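Local coordinates for putative thiol-disulfide oxidoreductase (Bacteroides vulgatus, PDB 4GRF), which probably carries out thiol-disulfide exchange, this chain being the thioredoxin domain of a longer protein that may take part in cytochrome c-type biogenesis, at residues A[56-61]-A[131-136]; A[49-54]-A[86-91]; A[10-15]-A[22-27]. One frame throughout, in Å; residues are numbered along the deposited sequence.

Contact 1: A[56-61]-A[131-136]; sequences NAFKDK and DLYNTV
Phe58, on helix 48-58, meets Tyr133 and Val136 of helix 129-140. The CB of Phe58 points at the second helix. Its CG lies anti to the carbonyl carbon (chi1 -58°), which carries the ring toward that helix. CG itself is 4.0 Å from Val136 CG1. One atom further, Phe58 CD2 comes to 3.7 Å from the same Val136 CG1. Phe58 and Val136 run alongside one another, pointing opposite ways. Phe58 CE2 then rests over one face of the Tyr133 ring, displaced toward its rim, with Tyr133 CE2 at 3.9 Å. At the tip, Phe58 CZ is 4.1 Å from Tyr133 OH. The two rings meet obliquely, with planes at 51° and centroids 5.3 Å apart.

Ala57 widens the contact. Its CB sits 3.6 Å from Tyr133 CE2. Tyr133 CG, anti to the backbone N (chi1 -175°), brings the ring to Ala57 and Phe58. Beyond the segments, Phe58 and Val136 both touch Phe63 of strand 63-69, and Val136 also touches Leu33 of strand 31-37. The contact therefore joins two helices over one part of the central sheet. No hydrogen bond links the segments. The chemistry is that of carbon surfaces: Phe58 and Val136 are buried, so the fit here probably rests on apolar packing, with the Tyr133 side partly exposed.

Contact 2: A[49-54]-A[86-91]; sequences PYLLKT and SYWNQV. With SO4 (sulfate ion), chain E.
In the thioredoxin fold of this domain, the indole of Trp88 fills the interface between helix 48-58 and the turn that leads into edge strand 89-92. The six-membered ring of Trp88 does the touching. Its CH2 comes to 3.4 Å from Leu51 CB, a close approach. Leu51 CD1 lies 3.8 Å from Trp88 CZ2, and the two side chains cross at about a right angle. Leu52 adds a lighter touch, with CD1 4.2 Å from Trp88 CZ3. Trp88 CG sits between the backbone N and the carbonyl carbon (chi1 44°), a crowded position that turns the indole to the helix. The Ser86 carbonyl oxygen lies over the centre of one indole face. That oxygen also accepts a hydrogen bond from Gln90 NE2 at 2.9 Å, on a lone pair in the carbonyl plane. With an alanine at Trp88, Leu51 CB and CD1 would probably be uncovered on the side facing the turn, and the contact with Leu52 lost.

Asn89 binds a sulfate, probably from the crystallisation liquor. Its ND2 gives a nearly straight hydrogen bond to O4 of the ion (2.9 Å, 173°), and Tyr55 and Thr64 also bond to the sulfate. Leu51 and Trp88 both touch Ile65 of strand 63-69. Helix 48-58 lies in the crossover between parallel strands 31-37 and 63-69, with edge strand 89-92 parallel to 63-69, as in the thioredoxin fold.

Contact 3: A[10-15]-A[22-27]; sequences PAITGI and VSLNDF
Residues 13-15 and 22-23 pair as antiparallel strands of a short beta hairpin, with Thr13 opposite Ser23 and Gly14 opposite Val22. Gly14 and Val22 form the hydrogen-bonded pair. Val22 N gives to Gly14 O at 2.9 Å, and Gly14 N gives to Val22 O at 3.2 Å. Thr13 and Ser23 are the non-hydrogen-bonded pair, with CA atoms 4.1 Å apart. One step further, Leu24 N bonds to Ile12 O at 3.0 Å. Ser23 CA also approaches Ile12 O, as a CA-H...O contact.

Thr13 and Ser23 project from the same face of the hairpin, where Thr13 OG1 lies 3.7 Å from Ser23 CB. Thr13 CG2, anti to its own N, leans instead on the Val22 carbonyl. Leu24 points toward the other segment, and its CB lies 4.3 Å from Ile12 CB. Its CD2 reaches 3.9 Å from Pro10 O, an oxygen that also accepts a hydrogen bond from Tyr105. Both Ile12 and Leu24 touch Val34 and Tyr66, so they seat the hairpin on the central sheet.

After Ser23 the chain enters a short 3-10 turn. Asp26 OD2 takes the Ser23 N-H from above the carboxylate plane (3.0 Å). Asp26 N returns a weak bond to Ser23 OG. The pair resembles a capping box at the start of the 3-10 segment. The chemistry is divided: backbone bonds hold the strands in register, the carboxylate satisfies an N-H that points away from the partner strand, and buried Ile12 and Leu24 supply the apolar grip.

How the contacts relate
Along the chain, contact 3 closes first. Contacts 1 and 2 follow, with their segments alternating. Contacts 1 and 2 share helix 48-58, and their centres are 11 Å apart. They touch through Thr54, which packs on Leu132, Tyr133 and Val136, and through Leu51 with Leu132. Contact 3 lies about 17 Å from contact 2, centre to centre, and meets it where Val91 packs on Gly14 and Ile15. Contacts 1 and 3 do not touch; their centres are 20 Å apart. The helices pack on the Leu33 side of strand 31-37 and the hairpin on the Val34 side, so the contacts cover both faces of the central sheet.

Contact 1: A[56-61]-A[131-136]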
loop_
_atom_site.group_PDB
_atom_site.type_symbol
_atom_site.label_atom_id
_atom_site.label_comp_id
_atom_site.label_asym_id
_atom_site.label_seq_id
_atom_site.Cartn_x
_atom_site.Cartn_y
_atom_site.Cartn_z
ATOM N N ASN A 56 1.919 -12.995 -4.220
ATOM C CA ASN A 56 1.847 -14.429 -4.317
ATOM C C ASN A 56 3.124 -15.134 -3.858
ATOM O O ASN A 56 3.058 -16.143 -3.252
ATOM C CB ASN A 56 1.444 -14.862 -5.731
ATOM C CG ASN A 56 -0.048 -14.751 -5.970
ATOM O OD1 ASN A 56 -0.828 -14.826 -5.061
ATOM N ND2 ASN A 56 -0.432 -14.561 -7.205
ATOM N N ALA A 57 4.270 -14.591 -4.191
ATOM C CA ALA A 57 5.561 -15.201 -3.879
ATOM C C ALA A 57 5.860 -15.205 -2.384
ATOM O O ALA A 57 6.456 -16.146 -1.884
ATOM C CB ALA A 57 6.660 -14.488 -4.619
ATOM N N PHE A 58 5.448 -14.148 -1.683
ATOM C CA PHE A 58 5.840 -13.916 -0.275
ATOM C C PHE A 58 4.738 -13.894 0.809
ATOM O O PHE A 58 5.040 -13.818 2.024
ATOM C CB PHE A 58 6.646 -12.612 -0.235
ATOM C CG PHE A 58 7.850 -12.651 -1.102
ATOM C CD1 PHE A 58 8.898 -13.513 -0.801
ATOM C CD2 PHE A 58 7.908 -11.939 -2.278
ATOM C CE1 PHE A 58 10.000 -13.597 -1.621
ATOM C CE2 PHE A 58 9.018 -12.022 -3.103
ATOM C CZ PHE A 58 10.061 -12.855 -2.773
ATOM N N LYS A 59 3.473 -13.959 0.402
ATOM C CA LYS A 59 2.342 -13.879 1.328
ATOM C C LYS A 59 2.354 -14.947 2.429
ATOM O O LYS A 59 1.712 -14.781 3.446
ATOM C CB LYS A 59 0.996 -13.964 0.590
ATOM C CG LYS A 59 0.799 -15.241 -0.206
ATOM C CD LYS A 59 -0.452 -15.229 -1.085
ATOM C CE LYS A 59 -0.537 -16.520 -1.896
ATOM N NZ LYS A 59 -1.590 -16.508 -2.954
ATOM N N ASP A 60 3.056 -16.049 2.216
ATOM C CA ASP A 60 3.082 -17.094 3.231
ATOM C C ASP A 60 4.283 -16.938 4.166
ATOM O O ASP A 60 4.440 -17.717 5.105
ATOM C CB ASP A 60 3.090 -18.481 2.578
ATOM C CG ASP A 60 1.833 -18.750 1.750
ATOM O OD1 ASP A 60 0.737 -18.338 2.179
ATOM O OD2 ASP A 60 1.947 -19.377 0.673
ATOM N N LYS A 61 5.113 -15.924 3.926
ATOM C CA LYS A 61 6.382 -15.795 4.643
ATOM C C LYS A 61 6.539 -14.553 5.519
ATOM O O LYS A 61 7.663 -14.170 5.839
ATOM C CB LYS A 61 7.534 -15.839 3.651
ATOM C CG LYS A 61 7.497 -17.008 2.689
ATOM C CD LYS A 61 8.615 -16.870 1.674
ATOM C CE LYS A 61 8.779 -18.123 0.830
ATOM N NZ LYS A 61 10.125 -18.153 0.204
ATOM N N ASP A 131 11.707 -4.145 -9.600
ATOM C CA ASP A 131 12.488 -3.725 -8.455
ATOM C C ASP A 131 11.670 -3.909 -7.193
ATOM O O ASP A 131 12.192 -4.138 -6.104
ATOM C CB ASP A 131 12.906 -2.268 -8.598
ATOM C CG ASP A 131 13.929 -1.872 -7.575
ATOM O OD1 ASP A 131 14.916 -2.626 -7.431
ATOM O OD2 ASP A 131 13.744 -0.832 -6.907
ATOM N N LEU A 132 10.365 -3.827 -7.359
ATOM C CA LEU A 132 9.442 -4.075 -6.280
ATOM C C LEU A 132 9.559 -5.531 -5.758
ATOM O O LEU A 132 9.805 -5.782 -4.558
ATOM C CB LEU A 132 8.072 -3.729 -6.827
ATOM C CG LEU A 132 6.919 -3.575 -5.895
ATOM C CD1 LEU A 132 5.920 -2.634 -6.532
ATOM C CD2 LEU A 132 6.369 -4.972 -5.674
ATOM N N TYR A 133 9.421 -6.499 -6.658
ATOM C CA TYR A 133 9.623 -7.899 -6.321
ATOM C C TYR A 133 11.014 -8.136 -5.715
ATOM O O TYR A 133 11.157 -8.768 -4.660
ATOM C CB TYR A 133 9.469 -8.747 -7.588
ATOM C CG TYR A 133 9.547 -10.221 -7.329
ATOM C CD1 TYR A 133 10.786 -10.858 -7.222
ATOM C CD2 TYR A 133 8.402 -10.983 -7.183
ATOM C CE1 TYR A 133 10.873 -12.204 -6.975
ATOM C CE2 TYR A 133 8.477 -12.340 -6.940
ATOM C CZ TYR A 133 9.709 -12.941 -6.842
ATOM O OH TYR A 133 9.784 -14.281 -6.606
ATOM N N ASN A 134 12.046 -7.659 -6.393
ATOM C CA ASN A 134 13.417 -7.922 -5.937
ATOM C C ASN A 134 13.692 -7.319 -4.566
ATOM O O ASN A 134 14.372 -7.936 -3.749
ATOM C CB ASN A 134 14.442 -7.442 -6.962
ATOM C CG ASN A 134 14.256 -8.112 -8.311
ATOM O OD1 ASN A 134 13.662 -9.194 -8.409
ATOM N ND2 ASN A 134 14.731 -7.463 -9.355
ATOM N N THR A 135 13.118 -6.146 -4.291
ATOM C CA THR A 135 13.311 -5.504 -2.997
ATOM C C THR A 135 12.610 -6.274 -1.892
ATOM O O THR A 135 13.184 -6.516 -0.817
ATOM C CB THR A 135 12.842 -4.029 -3.013
ATOM O OG1 THR A 135 13.632 -3.306 -3.958
ATOM C CG2 THR A 135 13.004 -3.395 -1.628
ATOM N N VAL A 136 11.383 -6.721 -2.146
ATOM C CA VAL A 136 10.690 -7.493 -1.144
ATOM C C VAL A 136 11.428 -8.802 -0.894
ATOM O O VAL A 136 11.572 -9.229 0.243
ATOM C CB VAL A 136 9.217 -7.761 -1.534
ATOM C CG1 VAL A 136 8.580 -8.765 -0.595
ATOM C CG2 VAL A 136 8.442 -6.443 -1.537
#

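Contact 2: A[49-54]-A[86-91]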
loop_
_atom_site.group_PDB
_atom_site.type_symbol
_atom_site.label_atom_id
_atom_site.label_comp_id
_atom_site.label_asym_id
_atom_site.label_seq_id
_atom_site.Cartn_x
_atom_site.Cartn_y
_atom_site.Cartn_z
ATOM N N PRO A 49 0.229 -6.119 -11.851
ATOM C CA PRO A 49 0.852 -7.435 -12.087
ATOM C C PRO A 49 2.113 -7.650 -11.243
ATOM O O PRO A 49 2.313 -8.744 -10.714
ATOM C CB PRO A 49 1.237 -7.410 -13.575
ATOM C CG PRO A 49 0.572 -6.216 -14.163
ATOM C CD PRO A 49 0.200 -5.272 -13.057
ATOM N N TYR A 50 2.938 -6.620 -11.100
ATOM C CA TYR A 50 4.110 -6.716 -10.224
ATOM C C TYR A 50 3.739 -6.904 -8.766
ATOM O O TYR A 50 4.378 -7.682 -8.067
ATOM C CB TYR A 50 5.009 -5.494 -10.352
ATOM C CG TYR A 50 5.436 -5.247 -11.767
ATOM C CD1 TYR A 50 6.525 -5.912 -12.304
ATOM C CD2 TYR A 50 4.742 -4.360 -12.560
ATOM C CE1 TYR A 50 6.911 -5.688 -13.611
ATOM C CE2 TYR A 50 5.118 -4.123 -13.862
ATOM C CZ TYR A 50 6.198 -4.787 -14.383
ATOM O OH TYR A 50 6.560 -4.540 -15.690
ATOM N N LEU A 51 2.751 -6.148 -8.292
ATOM C CA LEU A 51 2.244 -6.326 -6.939
ATOM C C LEU A 51 1.657 -7.714 -6.700
ATOM O O LEU A 51 1.902 -8.337 -5.671
ATOM C CB LEU A 51 1.197 -5.262 -6.621
ATOM C CG LEU A 51 1.750 -3.851 -6.591
ATOM C CD1 LEU A 51 0.621 -2.832 -6.753
ATOM C CD2 LEU A 51 2.467 -3.611 -5.261
ATOM N N LEU A 52 0.891 -8.230 -7.662
ATOM C CA LEU A 52 0.304 -9.553 -7.489
ATOM C C LEU A 52 1.375 -10.656 -7.487
ATOM O O LEU A 52 1.318 -11.560 -6.654
ATOM C CB LEU A 52 -0.740 -9.811 -8.590
ATOM C CG LEU A 52 -1.717 -10.967 -8.356
ATOM C CD1 LEU A 52 -2.480 -10.810 -7.046
ATOM C CD2 LEU A 52 -2.674 -11.050 -9.543
ATOM N N LYS A 53 2.344 -10.560 -8.393
ATOM C CA LYS A 53 3.456 -11.528 -8.460
ATOM C C LYS A 53 4.180 -11.558 -7.112
ATOM O O LYS A 53 4.532 -12.606 -6.589
ATOM C CB LYS A 53 4.456 -11.106 -9.533
ATOM C CG LYS A 53 5.592 -12.104 -9.776
ATOM C CD LYS A 53 6.654 -11.541 -10.715
ATOM N N THR A 54 4.406 -10.375 -6.571
ATOM C CA THR A 54 5.131 -10.229 -5.280
ATOM C C THR A 54 4.307 -10.772 -4.125
ATOM O O THR A 54 4.824 -11.498 -3.254
ATOM C CB THR A 54 5.480 -8.747 -5.059
ATOM O OG1 THR A 54 6.267 -8.259 -6.151
ATOM C CG2 THR A 54 6.242 -8.554 -3.751
ATOM N N SER A 86 -7.039 -6.743 -7.734
ATOM C CA SER A 86 -6.019 -6.430 -6.721
ATOM C C SER A 86 -6.502 -6.768 -5.313
ATOM O O SER A 86 -6.692 -5.879 -4.467
ATOM C CB SER A 86 -5.637 -4.956 -6.823
ATOM O OG SER A 86 -6.785 -4.121 -6.899
ATOM N N TYR A 87 -6.706 -8.059 -5.064
ATOM C CA TYR A 87 -7.394 -8.498 -3.861
ATOM C C TYR A 87 -6.452 -8.775 -2.693
ATOM O O TYR A 87 -6.515 -9.826 -2.067
ATOM C CB TYR A 87 -8.240 -9.750 -4.164
ATOM C CG TYR A 87 -9.314 -9.514 -5.212
ATOM C CD1 TYR A 87 -10.326 -8.591 -5.002
ATOM C CD2 TYR A 87 -9.319 -10.227 -6.404
ATOM C CE1 TYR A 87 -11.311 -8.379 -5.958
ATOM C CE2 TYR A 87 -10.297 -10.019 -7.365
ATOM C CZ TYR A 87 -11.288 -9.091 -7.135
ATOM O OH TYR A 87 -12.268 -8.880 -8.088
ATOM N N TRP A 88 -5.581 -7.827 -2.382
ATOM C CA TRP A 88 -4.852 -7.881 -1.135
ATOM C C TRP A 88 -5.621 -7.019 -0.124
ATOM O O TRP A 88 -6.813 -6.801 -0.303
ATOM C CB TRP A 88 -3.383 -7.429 -1.337
ATOM C CG TRP A 88 -3.223 -6.195 -2.205
ATOM C CD1 TRP A 88 -3.396 -4.886 -1.823
ATOM C CD2 TRP A 88 -2.867 -6.162 -3.600
ATOM N NE1 TRP A 88 -3.155 -4.046 -2.904
ATOM C CE2 TRP A 88 -2.824 -4.814 -3.993
ATOM C CE3 TRP A 88 -2.551 -7.150 -4.539
ATOM C CZ2 TRP A 88 -2.493 -4.427 -5.295
ATOM C CZ3 TRP A 88 -2.252 -6.760 -5.845
ATOM C CH2 TRP A 88 -2.203 -5.414 -6.195
ATOM N N ASN A 89 -4.984 -6.546 0.940
ATOM C CA ASN A 89 -5.709 -5.732 1.914
ATOM C C ASN A 89 -5.887 -4.341 1.322
ATOM O O ASN A 89 -4.918 -3.608 1.188
ATOM C CB ASN A 89 -4.912 -5.642 3.213
ATOM C CG ASN A 89 -4.789 -6.982 3.899
ATOM O OD1 ASN A 89 -5.763 -7.485 4.465
ATOM N ND2 ASN A 89 -3.608 -7.569 3.854
ATOM N N GLN A 90 -7.108 -3.998 0.956
ATOM C CA GLN A 90 -7.402 -2.708 0.344
ATOM C C GLN A 90 -8.280 -1.861 1.249
ATOM O O GLN A 90 -9.393 -2.288 1.619
ATOM C CB GLN A 90 -8.158 -2.931 -0.974
ATOM C CG GLN A 90 -7.370 -3.636 -2.068
ATOM C CD GLN A 90 -6.442 -2.698 -2.821
ATOM O OE1 GLN A 90 -6.018 -1.662 -2.305
ATOM N NE2 GLN A 90 -6.096 -3.076 -4.050
ATOM N N VAL A 91 -7.826 -0.651 1.575
ATOM C CA VAL A 91 -8.658 0.276 2.323
ATOM C C VAL A 91 -8.860 1.581 1.575
ATOM O O VAL A 91 -8.033 1.989 0.763
ATOM C CB VAL A 91 -8.121 0.600 3.731
ATOM C CG1 VAL A 91 -8.029 -0.667 4.561
ATOM C CG2 VAL A 91 -6.790 1.355 3.666
HETATM S S SO4 E . -3.153 -11.201 4.396
HETATM O O1 SO4 E . -2.679 -12.369 5.174
HETATM O O2 SO4 E . -2.160 -10.904 3.327
HETATM O O3 SO4 E . -4.467 -11.505 3.781
HETATM O O4 SO4 E . -3.317 -10.048 5.319
#

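Contact 3: A[10-15]-A[22-27]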
loop_
_atom_site.group_PDB
_atom_site.type_symbol
_atom_site.label_atom_id
_atom_site.label_comp_id
_atom_site.label_asym_id
_atom_site.label_seq_id
_atom_site.Cartn_x
_atom_site.Cartn_y
_atom_site.Cartn_z
ATOM N N PRO A 10 3.991 6.617 9.779
ATOM C CA PRO A 10 2.825 7.164 10.466
ATOM C C PRO A 10 1.563 6.310 10.372
ATOM O O PRO A 10 1.398 5.479 9.456
ATOM C CB PRO A 10 2.620 8.517 9.786
ATOM C CG PRO A 10 3.953 8.882 9.277
ATOM C CD PRO A 10 4.570 7.590 8.840
ATOM N N ALA A 11 0.684 6.504 11.343
ATOM C CA ALA A 11 -0.548 5.743 11.398
ATOM C C ALA A 11 -1.402 5.938 10.133
ATOM O O ALA A 11 -1.451 7.012 9.540
ATOM C CB ALA A 11 -1.332 6.109 12.651
ATOM N N ILE A 12 -2.076 4.859 9.736
ATOM C CA ILE A 12 -3.041 4.875 8.650
ATOM C C ILE A 12 -4.205 3.965 9.048
ATOM O O ILE A 12 -3.981 2.832 9.510
ATOM C CB ILE A 12 -2.471 4.303 7.325
ATOM C CG1 ILE A 12 -1.158 4.964 6.895
ATOM C CG2 ILE A 12 -3.489 4.448 6.191
ATOM C CD1 ILE A 12 -0.513 4.246 5.725
ATOM N N THR A 13 -5.437 4.448 8.871
ATOM C CA THR A 13 -6.613 3.616 9.004
ATOM C C THR A 13 -7.556 3.954 7.870
ATOM O O THR A 13 -7.709 5.126 7.524
ATOM C CB THR A 13 -7.362 3.848 10.328
ATOM O OG1 THR A 13 -6.444 3.772 11.425
ATOM C CG2 THR A 13 -8.427 2.788 10.521
ATOM N N GLY A 14 -8.146 2.929 7.280
ATOM C CA GLY A 14 -9.202 3.098 6.292
ATOM C C GLY A 14 -10.205 1.965 6.444
ATOM O O GLY A 14 -10.031 1.071 7.284
ATOM N N ILE A 15 -11.260 2.010 5.625
ATOM C CA ILE A 15 -12.279 0.977 5.604
ATOM C C ILE A 15 -12.027 0.001 4.452
ATOM O O ILE A 15 -11.804 0.418 3.312
ATOM C CB ILE A 15 -13.693 1.605 5.487
ATOM C CG1 ILE A 15 -13.893 2.709 6.532
ATOM C CG2 ILE A 15 -14.767 0.529 5.586
ATOM C CD1 ILE A 15 -13.710 2.272 7.971
ATOM N N VAL A 22 -9.329 -1.061 9.125
ATOM C CA VAL A 22 -8.085 -1.813 9.119
ATOM C C VAL A 22 -6.958 -0.791 9.035
ATOM O O VAL A 22 -6.990 0.113 8.188
ATOM C CB VAL A 22 -8.002 -2.775 7.916
ATOM C CG1 VAL A 22 -6.659 -3.499 7.910
ATOM C CG2 VAL A 22 -9.133 -3.794 7.971
ATOM N N SER A 23 -6.009 -0.916 9.956
ATOM C CA SER A 23 -4.907 0.025 10.113
ATOM C C SER A 23 -3.570 -0.612 9.750
ATOM O O SER A 23 -3.420 -1.810 9.817
ATOM C CB SER A 23 -4.795 0.450 11.569
ATOM O OG SER A 23 -4.338 -0.638 12.340
ATOM N N LEU A 24 -2.602 0.217 9.417
ATOM C CA LEU A 24 -1.256 -0.263 9.135
ATOM C C LEU A 24 -0.712 -1.045 10.338
ATOM O O LEU A 24 -0.055 -2.071 10.179
ATOM C CB LEU A 24 -0.343 0.907 8.791
ATOM C CG LEU A 24 1.125 0.534 8.539
ATOM C CD1 LEU A 24 1.286 -0.509 7.438
ATOM C CD2 LEU A 24 1.916 1.800 8.246
ATOM N N ASN A 25 -1.016 -0.568 11.541
ATOM C CA ASN A 25 -0.555 -1.224 12.787
ATOM C C ASN A 25 -1.046 -2.670 12.914
ATOM O O ASN A 25 -0.417 -3.497 13.582
ATOM C CB ASN A 25 -1.012 -0.387 13.988
ATOM C CG ASN A 25 -0.536 -0.951 15.321
ATOM O OD1 ASN A 25 0.673 -1.054 15.566
ATOM N ND2 ASN A 25 -1.485 -1.320 16.189
ATOM N N ASP A 26 -2.162 -2.996 12.250
ATOM C CA ASP A 26 -2.707 -4.331 12.297
ATOM C C ASP A 26 -1.739 -5.357 11.731
ATOM O O ASP A 26 -1.868 -6.554 12.004
ATOM C CB ASP A 26 -4.042 -4.409 11.539
ATOM C CG ASP A 26 -5.181 -3.731 12.272
ATOM O OD1 ASP A 26 -5.122 -3.575 13.522
ATOM O OD2 ASP A 26 -6.167 -3.371 11.596
ATOM N N PHE A 27 -0.766 -4.890 10.960
ATOM C CA PHE A 27 0.158 -5.787 10.280
ATOM C C PHE A 27 1.555 -5.813 10.881
ATOM O O PHE A 27 2.503 -6.330 10.262
ATOM C CB PHE A 27 0.222 -5.409 8.809
ATOM C CG PHE A 27 -1.124 -5.440 8.153
ATOM C CD1 PHE A 27 -1.728 -6.648 7.859
ATOM C CD2 PHE A 27 -1.799 -4.262 7.874
ATOM C CE1 PHE A 27 -2.988 -6.682 7.277
ATOM C CE2 PHE A 27 -3.055 -4.291 7.285
ATOM C CZ PHE A 27 -3.649 -5.498 6.998
#